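Local coordinates for ubiquitin-like-specific protease 2 (Saccharomyces cerevisiae, PDB 5LNB), which cleaves SUMO from modified proteins as a cysteine protease of the C48 family, the chain studied here carrying its catalytic domain, at residues Ser52-Asp55 with Phe56-Phe60; Pro91-Tyr94 with Tyr95-Val98; Lys100-Asn103 with Asn104-Leu107; Ile183-Leu187 with Asp188-Ile192; Gln209-Met212 with Ser213-Gly216. All coordinates share one frame; numbering follows the deposited sequence.

Interaction 1 of 5, residues Ser52-Asp55 with Phe56-Phe60; sequences SILD and FFTKF
Ile53 lays its CG2 methyl against the rim of the Phe57 ring, in the plane of the ring, with CG2 3.9 Å from Phe57 CD2. The two side chains run side by side, one helical turn apart. CG2 is anti to the Ile53 backbone N, whereas CG1 is folded beside that N (chi1 -67°), which leaves the methyl as the branch that meets the ring. One face of Phe57 carries Phe56 CD2 above its centre. On the next flank of the helix, Leu54 CD2 meets Thr58 CG2 at 3.8 Å, beside the straight backbone bond from Thr58 N to Leu54 O (3.0 Å, N-H...O angle 172°). The polar side is bridged by a water that donates to Asp55 OD1 (2.8 Å) and accepts from Thr58 OG1 (2.9 Å); Asp55 OD1 is also hydrogen-bonded to Ser81 N. Replacing Thr58 by an alanine would probably leave this water without its hydroxyl donor and Leu54 CD2 without its methyl neighbour. Leu272 of helix 264-285 touches Ile53, Phe56 and Phe57, while Val219, Ile220 and Ile223 of helix 215-228 pack on Leu54, Phe57 and Thr58. These spacings of four residues, with apolar flanks facing two other helices, are characteristic of an amphipathic helix packed into the core on its apolar flanks, here helix 51-67 of the Ulp1-type catalytic domain.

Interaction 2 of 5, residues Pro91-Tyr94 with Tyr95-Val98; sequences PADY and YSNV
Tyr95 follows the N-cap of a short, weakly bonded helix, and its CB lies 4.1 Å from OD1 of Asp93, the capping residue. The Tyr95 ring leads away from the cap to pack on Ser184 and Tyr185 of helix 172-190, where its hydroxyl is hydrogen-bonded to Asp188. Ser96 supplies the evidence for the cap itself: its backbone N donates to Asp93 OD1 over 3.1 Å at a nearly straight N-H...O angle of 168°. The approach is from above the carboxylate plane, 62° out of it. Asp93 CG stands anti to its own backbone N (chi1 -172°), which swings the carboxylate over the first turn to reach that amide. The second carboxylate oxygen faces the Ser96 hydroxyl, but the modelled separation is too short for detail at that end to be trusted. At Asn97 the backbone N donates to Tyr94 O (3.1 Å) and, weakly, to Asp93 O (3.5 Å), so the first turn is closed loosely. The Asn97 side-chain amide works on the preceding loop instead, ND2 being hydrogen-bonded to the carbonyls of Asn90 and Leu87. Val98 ends the walk and is buried against Phe83 and Leu87 of helix 82-87 and Phe181 of helix 172-190. Its backbone N donates to Tyr95 O (3.0 Å), and its CG2 methyl lies 3.9 Å from Tyr94 O.

Interaction 3 of 5, residues Lys100-Asn103 with Asn104-Leu107; sequences KWVN and NTDL
Val102 and Thr105 face each other across a type II beta turn, the second of two turns that overlap in this loop between helix 94-98 and strand 112-119. The first, a type I turn, starts at Lys100, whose O accepts Asn103 N at 3.2 Å. Trp101 occupies its second position and sends its indole to helix 82-87, where it meets Phe83 edge-to-face. Val102 O then serves two donors of one residue: Thr105 OG1 at a short 2.5 Å and Thr105 N at 3.2 Å. The hydroxyl is tilted 23° from the carbonyl plane, while the amide lies well above it, 49° out. Thr105 OG1 sits between its own backbone N and carbonyl carbon (chi1 61°), and this rotation turns the hydroxyl back toward the turn, where it also comes within 3.6 Å of Val102 CB. The Val102 side chain itself is buried against Phe83, Phe181 and Tyr185. Asn103 heads the corner and lies alongside Asn104, which has the left-handed backbone conformation usual at the third position of a type II turn. The two side chains point the same way, with Asn103 OD1 3.6 Å from Asn104 CG. With a backbone N-H and a hydroxyl converging on one carbonyl, the turn is closed twice, which probably holds the Thr105 hydroxyl in the orientation from which it also bonds Tyr185 OH.

Interaction 4 of 5, residues Ile183-Leu187 with Asp188-Ile192; sequences ISYAL and DKYSI
The backbone leaves the helix at Ser191, which has positive phi (58°), and about one turn earlier Ala186 O takes two donors, Tyr190 N and Ile192 N, both at 3.1 Å and from opposite faces of its carbonyl plane. This is the C-terminal end of helix 172-190, the helical limb of the beta-alpha-beta unit formed with strands 159-164 and 199-203. Further up, Lys189 N still makes the regular helical bond to Tyr185 O, at 2.8 Å. Among the side chains, Lys189 lies between two tyrosines. Its CG stands over one face of the Tyr185 ring, 3.7 Å from the centroid and 17° off the normal, a CH-pi contact, and its CB sits above the centre of the Tyr190 ring. The lysine is bent at its second torsion, which carries CE back to within 4.0 Å of Tyr185 CE2. The two rings meet obliquely, with planes 63° apart, and Tyr190 OH lies at the edge of Tyr185. Their hydroxyls continue into the loop at residues 105-108, Tyr185 OH bonding Leu107 N, and Tyr190 OH bonding Asp106 and Phe108 N. Asp188 forms a long salt bridge with Lys189, but its OD2 is also held by Lys99. Beyond the exit, Ile192 folds back on the helix, its CG2 4.1 Å from Ala186 CB, and a single water donates to both Ile183 O (2.6 Å) and Ile192 O (2.7 Å).

Interaction 5 of 5, residues Gln209-Met212 with Ser213-Gly216; sequences QPNM and SDCG
Asp214 leans back over Asn211, the two side chains lying alongside and pointing the same way. Its CB is 3.6 Å from Asn211 O, the carbonyl that also accepts Asp214 N (3.1 Å). CG follows anti to the Asp214 carbonyl carbon (chi1 -76°), which brings the carboxylate over the asparagine, Asp214 CG lying 3.9 Å from Asn211 CB. At the tip, OD2 accepts Asn211 ND2 over 2.9 Å with an N-H...O angle of 165°; the oxygen lies almost in the Asn211 amide plane, yet the nitrogen stands 45° out of the carboxylate plane. A water also donates to OD2, at 2.8 Å, and makes a weak bond to Gln209 OE1. That same OE1 accepts Asn211 N at 2.9 Å, which ties Gln209 into the loop, while OD1 of Asp214 forms a salt bridge with Arg265. An alanine at Asp214 would probably leave Arg265 without this counter-charge and the Asn211 amide free to turn. Next along the chain, Cys215 N donates to Met212 O (2.9 Å) at the approach to helix 215-228, and the Cys215 side chain packs on His122. In C48 proteases a cysteine in this Asp-Cys-Gly sequence is the nucleophile, partnered by histidine, and a glutamine six residues earlier helps form the oxyanion hole. The polar network is thus consistent with a preorganised loop that fixes the probable Cys215 nucleophile and Gln209 relative to one another.

Interactions 2, 3 and 4 form one cluster, with centres 11 to 14 Å apart. The end of helix 172-190 connects to its neighbours through three probable hydrogen bonds: Tyr95 OH to Asp188 OD2 (2.6 Å), Asp106 OD1 to Tyr190 OH (2.6 Å) and Thr105 OG1 to Tyr185 OH (2.7 Å). Interaction 5 contains the probable nucleophile, Cys215, and the three centres lie about 29 to 36 Å from its own, so the cluster is remote from the probable catalytic site. Interaction 1 lies nearer the middle of the domain and touches interaction 5 directly, Leu54 CD1 packing 3.6 Å from Gly216 O, beside the first turn of the helix that carries Cys215.

Interaction 1 of 5, residues Ser52-Asp55 with Phe56-Phe60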
loop_
_atom_site.group_PDB
_atom_site.type_symbol
_atom_site.label_atom_id
_atom_site.label_comp_id
_atom_site.label_asym_id
_atom_site.label_seq_id
_atom_site.Cartn_x
_atom_site.Cartn_y
_atom_site.Cartn_z
ATOM N N SER A 52 10.431 -1.170 5.640
ATOM C CA SER A 52 11.143 -0.151 4.877
ATOM C C SER A 52 10.950 -0.361 3.387
ATOM O O SER A 52 10.636 0.580 2.646
ATOM C CB SER A 52 12.631 -0.172 5.226
ATOM O OG SER A 52 12.814 0.087 6.600
ATOM N N ILE A 53 11.156 -1.593 2.931
ATOM C CA ILE A 53 11.019 -1.898 1.515
ATOM C C ILE A 53 9.581 -1.683 1.070
ATOM O O ILE A 53 9.316 -1.052 0.042
ATOM C CB ILE A 53 11.482 -3.338 1.234
ATOM C CG1 ILE A 53 12.994 -3.481 1.464
ATOM C CG2 ILE A 53 11.099 -3.726 -0.168
ATOM C CD1 ILE A 53 13.841 -2.560 0.606
ATOM N N LEU A 54 8.633 -2.202 1.837
ATOM C CA LEU A 54 7.242 -2.115 1.413
ATOM C C LEU A 54 6.749 -0.672 1.417
ATOM O O LEU A 54 6.110 -0.232 0.455
ATOM C CB LEU A 54 6.365 -2.996 2.296
ATOM C CG LEU A 54 4.961 -3.105 1.710
ATOM C CD1 LEU A 54 4.522 -4.531 1.774
ATOM C CD2 LEU A 54 3.996 -2.174 2.463
ATOM N N ASP A 55 7.033 0.086 2.485
ATOM C CA ASP A 55 6.557 1.472 2.512
ATOM C C ASP A 55 7.245 2.312 1.439
ATOM O O ASP A 55 6.618 3.192 0.843
ATOM C CB ASP A 55 6.730 2.095 3.906
ATOM C CG ASP A 55 5.775 1.490 4.946
ATOM O OD1 ASP A 55 4.637 1.166 4.587
ATOM O OD2 ASP A 55 6.159 1.316 6.118
ATOM N N PHE A 56 8.524 2.044 1.153
ATOM C CA PHE A 56 9.175 2.772 0.073
ATOM C C PHE A 56 8.477 2.528 -1.258
ATOM O O PHE A 56 8.185 3.471 -2.003
ATOM C CB PHE A 56 10.646 2.391 -0.046
ATOM C CG PHE A 56 11.298 2.988 -1.257
ATOM C CD1 PHE A 56 11.644 4.326 -1.276
ATOM C CD2 PHE A 56 11.523 2.229 -2.392
ATOM C CE1 PHE A 56 12.239 4.887 -2.392
ATOM C CE2 PHE A 56 12.110 2.793 -3.510
ATOM C CZ PHE A 56 12.465 4.124 -3.507
ATOM N N PHE A 57 8.203 1.265 -1.583
ATOM C CA PHE A 57 7.691 0.961 -2.912
ATOM C C PHE A 57 6.219 1.314 -3.085
ATOM O O PHE A 57 5.813 1.703 -4.186
ATOM C CB PHE A 57 7.924 -0.507 -3.233
ATOM C CG PHE A 57 9.232 -0.761 -3.898
ATOM C CD1 PHE A 57 9.516 -0.179 -5.128
ATOM C CD2 PHE A 57 10.181 -1.581 -3.308
ATOM C CE1 PHE A 57 10.736 -0.411 -5.767
ATOM C CE2 PHE A 57 11.398 -1.827 -3.951
ATOM C CZ PHE A 57 11.670 -1.242 -5.178
ATOM N N THR A 58 5.394 1.192 -2.045
ATOM C CA THR A 58 4.027 1.679 -2.191
ATOM C C THR A 58 4.038 3.174 -2.485
ATOM O O THR A 58 3.346 3.645 -3.395
ATOM C CB THR A 58 3.198 1.378 -0.937
ATOM O OG1 THR A 58 3.753 2.067 0.191
ATOM C CG2 THR A 58 3.170 -0.121 -0.655
ATOM N N LYS A 59 4.856 3.924 -1.749
ATOM C CA LYS A 59 5.068 5.332 -2.055
ATOM C C LYS A 59 5.610 5.507 -3.469
ATOM O O LYS A 59 5.120 6.343 -4.237
ATOM C CB LYS A 59 6.025 5.932 -1.031
ATOM C CG LYS A 59 6.331 7.395 -1.233
ATOM C CD LYS A 59 5.160 8.249 -0.815
ATOM C CE LYS A 59 5.578 9.720 -0.640
ATOM N NZ LYS A 59 4.405 10.638 -0.705
ATOM N N PHE A 60 6.619 4.714 -3.830
ATOM C CA PHE A 60 7.257 4.859 -5.134
ATOM C C PHE A 60 6.246 4.709 -6.272
ATOM O O PHE A 60 6.176 5.555 -7.175
ATOM C CB PHE A 60 8.393 3.841 -5.254
ATOM C CG PHE A 60 9.176 3.961 -6.527
ATOM C CD1 PHE A 60 10.188 4.903 -6.649
ATOM C CD2 PHE A 60 8.894 3.139 -7.605
ATOM C CE1 PHE A 60 10.910 5.017 -7.820
ATOM C CE2 PHE A 60 9.615 3.250 -8.781
ATOM C CZ PHE A 60 10.629 4.189 -8.889
HETATM O O HOH W 1 2.891 2.525 2.881
#

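Interaction 2 of 5, residues Pro91-Tyr94 with Tyr95-Val98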
loop_
_atom_site.group_PDB
_atom_site.type_symbol
_atom_site.label_atom_id
_atom_site.label_comp_id
_atom_site.label_asym_id
_atom_site.label_seq_id
_atom_site.Cartn_x
_atom_site.Cartn_y
_atom_site.Cartn_z
ATOM N N PRO A 91 -6.618 -2.224 21.841
ATOM C CA PRO A 91 -8.000 -2.318 21.344
ATOM C C PRO A 91 -9.060 -1.773 22.295
ATOM O O PRO A 91 -10.248 -1.817 21.958
ATOM C CB PRO A 91 -8.184 -3.828 21.116
ATOM C CG PRO A 91 -7.213 -4.470 22.028
ATOM C CD PRO A 91 -6.026 -3.554 22.085
ATOM N N ALA A 92 -8.683 -1.254 23.463
ATOM C CA ALA A 92 -9.655 -0.580 24.311
ATOM C C ALA A 92 -10.182 0.705 23.681
ATOM O O ALA A 92 -11.186 1.245 24.156
ATOM C CB ALA A 92 -9.038 -0.268 25.675
ATOM N N ASP A 93 -9.538 1.204 22.625
ATOM C CA ASP A 93 -9.869 2.503 22.053
ATOM C C ASP A 93 -9.061 2.736 20.781
ATOM O O ASP A 93 -8.047 3.442 20.798
ATOM C CB ASP A 93 -9.602 3.606 23.077
ATOM C CG ASP A 93 -10.111 4.969 22.629
ATOM O OD1 ASP A 93 -10.375 5.163 21.422
ATOM O OD2 ASP A 93 -10.235 5.858 23.498
ATOM N N TYR A 94 -9.499 2.135 19.674
ATOM C CA TYR A 94 -8.726 2.201 18.441
ATOM C C TYR A 94 -8.394 3.637 18.067
ATOM O O TYR A 94 -7.255 3.947 17.697
ATOM C CB TYR A 94 -9.498 1.527 17.306
ATOM C CG TYR A 94 -9.634 0.031 17.455
ATOM C CD1 TYR A 94 -8.526 -0.769 17.701
ATOM C CD2 TYR A 94 -10.882 -0.587 17.360
ATOM C CE1 TYR A 94 -8.650 -2.149 17.836
ATOM C CE2 TYR A 94 -11.015 -1.964 17.495
ATOM C CZ TYR A 94 -9.894 -2.737 17.728
ATOM O OH TYR A 94 -10.025 -4.099 17.858
ATOM N N TYR A 95 -9.378 4.533 18.152
ATOM C CA TYR A 95 -9.176 5.868 17.613
ATOM C C TYR A 95 -8.150 6.649 18.429
ATOM O O TYR A 95 -7.272 7.308 17.861
ATOM C CB TYR A 95 -10.507 6.617 17.540
ATOM C CG TYR A 95 -10.400 7.857 16.703
ATOM C CD1 TYR A 95 -10.108 7.776 15.347
ATOM C CD2 TYR A 95 -10.553 9.113 17.266
ATOM C CE1 TYR A 95 -9.988 8.914 14.577
ATOM C CE2 TYR A 95 -10.435 10.252 16.503
ATOM C CZ TYR A 95 -10.160 10.150 15.165
ATOM O OH TYR A 95 -10.036 11.294 14.413
ATOM N N SER A 96 -8.234 6.577 19.761
ATOM C CA SER A 96 -7.246 7.250 20.598
ATOM C C SER A 96 -5.823 6.873 20.217
ATOM O O SER A 96 -4.903 7.677 20.399
ATOM C CB SER A 96 -7.479 6.918 22.072
ATOM O OG SER A 96 -8.694 7.488 22.518
ATOM N N ASN A 97 -5.618 5.653 19.707
ATOM C CA ASN A 97 -4.270 5.193 19.393
ATOM C C ASN A 97 -3.649 6.011 18.267
ATOM O O ASN A 97 -2.443 6.276 18.284
ATOM C CB ASN A 97 -4.285 3.707 19.023
ATOM C CG ASN A 97 -4.665 2.815 20.189
ATOM O OD1 ASN A 97 -4.491 3.189 21.345
ATOM N ND2 ASN A 97 -5.181 1.622 19.888
ATOM N N VAL A 98 -4.453 6.422 17.285
ATOM C CA VAL A 98 -3.951 7.083 16.087
ATOM C C VAL A 98 -4.461 8.514 15.954
ATOM O O VAL A 98 -4.320 9.114 14.886
ATOM C CB VAL A 98 -4.285 6.274 14.821
ATOM C CG1 VAL A 98 -3.525 4.963 14.808
ATOM C CG2 VAL A 98 -5.792 6.023 14.717
#

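Interaction 3 of 5, residues Lys100-Asn103 with Asn104-Leu107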
loop_
_atom_site.group_PDB
_atom_site.type_symbol
_atom_site.label_atom_id
_atom_site.label_comp_id
_atom_site.label_asym_id
_atom_site.label_seq_id
_atom_site.Cartn_x
_atom_site.Cartn_y
_atom_site.Cartn_z
ATOM N N LYS A 100 -3.333 11.394 17.195
ATOM C CA LYS A 100 -2.243 12.285 16.810
ATOM C C LYS A 100 -1.732 11.945 15.417
ATOM O O LYS A 100 -1.380 12.839 14.640
ATOM C CB LYS A 100 -1.111 12.211 17.834
ATOM C CG LYS A 100 0.093 13.060 17.477
ATOM C CD LYS A 100 1.242 12.855 18.456
ATOM C CE LYS A 100 0.803 13.102 19.893
ATOM N NZ LYS A 100 1.973 13.355 20.788
ATOM N N TRP A 101 -1.704 10.653 15.087
ATOM C CA TRP A 101 -1.291 10.202 13.765
ATOM C C TRP A 101 -2.057 10.907 12.651
ATOM O O TRP A 101 -1.474 11.276 11.631
ATOM C CB TRP A 101 -1.506 8.694 13.660
ATOM C CG TRP A 101 -0.770 8.038 12.540
ATOM C CD1 TRP A 101 -1.003 8.171 11.196
ATOM C CD2 TRP A 101 0.308 7.111 12.669
ATOM N NE1 TRP A 101 -0.118 7.392 10.484
ATOM C CE2 TRP A 101 0.693 6.729 11.366
ATOM C CE3 TRP A 101 0.986 6.563 13.762
ATOM C CZ2 TRP A 101 1.733 5.834 11.131
ATOM C CZ3 TRP A 101 2.028 5.672 13.521
ATOM C CH2 TRP A 101 2.388 5.321 12.218
ATOM N N VAL A 102 -3.374 11.071 12.812
ATOM C CA VAL A 102 -4.231 11.586 11.749
ATOM C C VAL A 102 -4.561 13.063 11.936
ATOM O O VAL A 102 -5.471 13.575 11.275
ATOM C CB VAL A 102 -5.526 10.768 11.629
ATOM C CG1 VAL A 102 -5.199 9.303 11.388
ATOM C CG2 VAL A 102 -6.396 10.959 12.879
ATOM N N ASN A 103 -3.858 13.758 12.830
ATOM C CA ASN A 103 -4.050 15.195 12.960
ATOM C C ASN A 103 -3.738 15.888 11.638
ATOM O O ASN A 103 -2.761 15.564 10.960
ATOM C CB ASN A 103 -3.166 15.756 14.076
ATOM C CG ASN A 103 -3.410 17.245 14.324
ATOM O OD1 ASN A 103 -2.556 18.088 14.028
ATOM N ND2 ASN A 103 -4.587 17.573 14.853
ATOM N N ASN A 104 -4.581 16.847 11.270
ATOM C CA ASN A 104 -4.400 17.621 10.043
ATOM C C ASN A 104 -4.395 16.738 8.803
ATOM O O ASN A 104 -3.688 17.017 7.833
ATOM C CB ASN A 104 -3.133 18.473 10.107
ATOM C CG ASN A 104 -3.350 19.762 10.894
ATOM O OD1 ASN A 104 -4.492 20.141 11.180
ATOM N ND2 ASN A 104 -2.258 20.441 11.244
ATOM N N THR A 105 -5.191 15.676 8.827
ATOM C CA THR A 105 -5.532 14.896 7.646
ATOM C C THR A 105 -6.966 15.198 7.236
ATOM O O THR A 105 -7.752 15.780 7.993
ATOM C CB THR A 105 -5.405 13.392 7.903
ATOM O OG1 THR A 105 -6.315 13.029 8.950
ATOM C CG2 THR A 105 -3.966 13.012 8.276
ATOM N N ASP A 106 -7.312 14.763 6.033
ATOM C CA ASP A 106 -8.635 15.001 5.486
ATOM C C ASP A 106 -9.006 13.790 4.635
ATOM O O ASP A 106 -9.181 13.878 3.424
ATOM C CB ASP A 106 -8.646 16.305 4.690
ATOM C CG ASP A 106 -10.020 16.664 4.168
ATOM O OD1 ASP A 106 -11.019 16.083 4.644
ATOM O OD2 ASP A 106 -10.096 17.541 3.279
ATOM N N LEU A 107 -9.140 12.631 5.288
ATOM C CA LEU A 107 -9.244 11.366 4.551
ATOM C C LEU A 107 -10.502 11.284 3.694
ATOM O O LEU A 107 -10.483 10.652 2.631
ATOM C CB LEU A 107 -9.198 10.180 5.515
ATOM C CG LEU A 107 -7.888 10.039 6.297
ATOM C CD1 LEU A 107 -7.909 8.822 7.223
ATOM C CD2 LEU A 107 -6.711 9.977 5.316
#

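Interaction 4 of 5, residues Ile183-Leu187 with Asp188-Ile192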
loop_
_atom_site.group_PDB
_atom_site.type_symbol
_atom_site.label_atom_id
_atom_site.label_comp_id
_atom_site.label_asym_id
_atom_site.label_seq_id
_atom_site.Cartn_x
_atom_site.Cartn_y
_atom_site.Cartn_z
ATOM N N ILE A 183 -15.549 5.415 11.463
ATOM C CA ILE A 183 -16.712 5.968 12.140
ATOM C C ILE A 183 -16.284 7.062 13.106
ATOM O O ILE A 183 -16.877 8.146 13.146
ATOM C CB ILE A 183 -17.489 4.850 12.854
ATOM C CG1 ILE A 183 -18.131 3.925 11.820
ATOM C CG2 ILE A 183 -18.544 5.434 13.776
ATOM C CD1 ILE A 183 -18.849 2.736 12.429
ATOM N N SER A 184 -15.242 6.792 13.893
ATOM C CA SER A 184 -14.733 7.785 14.830
ATOM C C SER A 184 -14.137 8.970 14.089
ATOM O O SER A 184 -14.377 10.130 14.450
ATOM C CB SER A 184 -13.692 7.149 15.747
ATOM O OG SER A 184 -14.269 6.093 16.492
ATOM N N TYR A 185 -13.349 8.692 13.047
ATOM C CA TYR A 185 -12.781 9.758 12.234
ATOM C C TYR A 185 -13.870 10.683 11.709
ATOM O O TYR A 185 -13.760 11.909 11.802
ATOM C CB TYR A 185 -11.978 9.156 11.078
ATOM C CG TYR A 185 -11.164 10.165 10.312
ATOM C CD1 TYR A 185 -11.720 10.861 9.242
ATOM C CD2 TYR A 185 -9.840 10.438 10.665
ATOM C CE1 TYR A 185 -10.980 11.794 8.535
ATOM C CE2 TYR A 185 -9.082 11.366 9.953
ATOM C CZ TYR A 185 -9.663 12.046 8.893
ATOM O OH TYR A 185 -8.944 12.977 8.174
ATOM N N ALA A 186 -14.930 10.103 11.142
ATOM C CA ALA A 186 -16.029 10.899 10.603
ATOM C C ALA A 186 -16.624 11.817 11.665
ATOM O O ALA A 186 -16.918 12.989 11.396
ATOM C CB ALA A 186 -17.106 9.971 10.037
ATOM N N LEU A 187 -16.836 11.291 12.871
ATOM C CA LEU A 187 -17.419 12.098 13.934
ATOM C C LEU A 187 -16.451 13.185 14.378
ATOM O O LEU A 187 -16.848 14.337 14.584
ATOM C CB LEU A 187 -17.812 11.201 15.109
ATOM C CG LEU A 187 -18.506 11.928 16.261
ATOM C CD1 LEU A 187 -19.860 12.475 15.829
ATOM C CD2 LEU A 187 -18.678 11.024 17.473
ATOM N N ASP A 188 -15.172 12.834 14.505
ATOM C CA ASP A 188 -14.166 13.766 14.991
ATOM C C ASP A 188 -13.931 14.903 14.001
ATOM O O ASP A 188 -13.973 16.077 14.377
ATOM C CB ASP A 188 -12.866 13.007 15.257
ATOM C CG ASP A 188 -11.755 13.898 15.780
ATOM O OD1 ASP A 188 -12.058 14.951 16.388
ATOM O OD2 ASP A 188 -10.573 13.537 15.583
ATOM N N LYS A 189 -13.659 14.582 12.735
ATOM C CA LYS A 189 -13.237 15.640 11.820
ATOM C C LYS A 189 -14.411 16.383 11.206
ATOM O O LYS A 189 -14.293 17.580 10.935
ATOM C CB LYS A 189 -12.361 15.091 10.688
ATOM C CG LYS A 189 -11.109 14.359 11.135
ATOM C CD LYS A 189 -10.282 15.199 12.063
ATOM C CE LYS A 189 -8.986 14.490 12.424
ATOM N NZ LYS A 189 -8.264 15.228 13.511
ATOM N N TYR A 190 -15.531 15.701 10.958
ATOM C CA TYR A 190 -16.640 16.305 10.239
ATOM C C TYR A 190 -17.950 16.309 11.007
ATOM O O TYR A 190 -18.952 16.768 10.463
ATOM C CB TYR A 190 -16.869 15.598 8.897
ATOM C CG TYR A 190 -15.619 15.256 8.135
ATOM C CD1 TYR A 190 -14.894 16.243 7.455
ATOM C CD2 TYR A 190 -15.160 13.936 8.078
ATOM C CE1 TYR A 190 -13.744 15.919 6.735
ATOM C CE2 TYR A 190 -14.006 13.605 7.373
ATOM C CZ TYR A 190 -13.304 14.597 6.707
ATOM O OH TYR A 190 -12.169 14.255 6.006
ATOM N N SER A 191 -17.986 15.815 12.242
ATOM C CA SER A 191 -19.225 15.768 13.014
ATOM C C SER A 191 -20.308 14.966 12.297
ATOM O O SER A 191 -21.499 15.261 12.415
ATOM C CB SER A 191 -19.730 17.180 13.332
ATOM O OG SER A 191 -18.850 17.815 14.232
ATOM N N ILE A 192 -19.896 13.962 11.535
ATOM C CA ILE A 192 -20.798 13.115 10.768
ATOM C C ILE A 192 -21.023 11.824 11.541
ATOM O O ILE A 192 -20.070 11.203 12.027
ATOM C CB ILE A 192 -20.225 12.826 9.368
ATOM C CG1 ILE A 192 -20.549 13.975 8.406
ATOM C CG2 ILE A 192 -20.724 11.495 8.837
ATOM C CD1 ILE A 192 -19.857 13.825 7.050
HETATM O O HOH W 2 -19.338 8.778 12.923
#

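Interaction 5 of 5, residues Gln209-Met212 with Ser213-Gly216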
loop_
_atom_site.group_PDB
_atom_site.type_symbol
_atom_site.label_atom_id
_atom_site.label_comp_id
_atom_site.label_asym_id
_atom_site.label_seq_id
_atom_site.Cartn_x
_atom_site.Cartn_y
_atom_site.Cartn_z
ATOM N N GLN A 209 -0.818 -17.276 -4.281
ATOM C CA GLN A 209 0.380 -18.088 -4.174
ATOM C C GLN A 209 0.629 -18.281 -2.683
ATOM O O GLN A 209 0.697 -17.293 -1.944
ATOM C CB GLN A 209 1.561 -17.407 -4.878
ATOM C CG GLN A 209 2.607 -18.359 -5.464
ATOM C CD GLN A 209 3.509 -18.946 -4.401
ATOM O OE1 GLN A 209 3.729 -18.330 -3.355
ATOM N NE2 GLN A 209 4.030 -20.150 -4.654
ATOM N N PRO A 210 0.771 -19.514 -2.206
ATOM C CA PRO A 210 0.710 -19.777 -0.761
ATOM C C PRO A 210 1.974 -19.459 0.033
ATOM O O PRO A 210 2.000 -19.763 1.229
ATOM C CB PRO A 210 0.398 -21.281 -0.707
ATOM C CG PRO A 210 0.962 -21.833 -1.961
ATOM C CD PRO A 210 0.854 -20.752 -3.001
ATOM N N ASN A 211 3.017 -18.846 -0.540
ATOM C CA ASN A 211 4.210 -18.479 0.235
ATOM C C ASN A 211 3.910 -17.241 1.067
ATOM O O ASN A 211 3.836 -16.135 0.525
ATOM C CB ASN A 211 5.402 -18.170 -0.667
ATOM C CG ASN A 211 5.807 -19.328 -1.546
ATOM O OD1 ASN A 211 5.401 -20.472 -1.341
ATOM N ND2 ASN A 211 6.619 -19.027 -2.548
ATOM N N MET A 212 3.790 -17.394 2.385
ATOM C CA MET A 212 3.498 -16.217 3.197
ATOM C C MET A 212 4.610 -15.175 3.085
ATOM O O MET A 212 4.337 -13.970 3.028
ATOM C CB MET A 212 3.268 -16.601 4.660
ATOM C CG MET A 212 2.776 -15.411 5.497
ATOM S SD MET A 212 2.015 -15.899 7.051
ATOM C CE MET A 212 3.448 -16.448 7.968
ATOM N N SER A 213 5.869 -15.623 3.018
ATOM C CA SER A 213 6.993 -14.694 2.965
ATOM C C SER A 213 7.073 -13.927 1.647
ATOM O O SER A 213 7.780 -12.918 1.590
ATOM C CB SER A 213 8.301 -15.441 3.231
ATOM O OG SER A 213 8.614 -16.362 2.199
ATOM N N ASP A 214 6.363 -14.365 0.597
ATOM C CA ASP A 214 6.206 -13.564 -0.618
ATOM C C ASP A 214 5.066 -12.542 -0.537
ATOM O O ASP A 214 4.926 -11.726 -1.458
ATOM C CB ASP A 214 5.948 -14.450 -1.846
ATOM C CG ASP A 214 7.205 -15.165 -2.363
ATOM O OD1 ASP A 214 8.343 -14.724 -2.075
ATOM O OD2 ASP A 214 7.035 -16.182 -3.077
ATOM N N CYS A 215 4.239 -12.571 0.512
ATOM C CA CYS A 215 3.075 -11.680 0.566
ATOM C C CYS A 215 3.453 -10.210 0.399
ATOM O O CYS A 215 2.729 -9.446 -0.253
ATOM C CB CYS A 215 2.328 -11.873 1.881
ATOM S SG CYS A 215 1.424 -13.401 1.932
ATOM N N GLY A 216 4.573 -9.787 0.986
ATOM C CA GLY A 216 4.964 -8.390 0.861
ATOM C C GLY A 216 5.212 -7.975 -0.578
ATOM O O GLY A 216 4.924 -6.834 -0.954
HETATM O O HOH W 3 4.794 -15.870 -4.805
#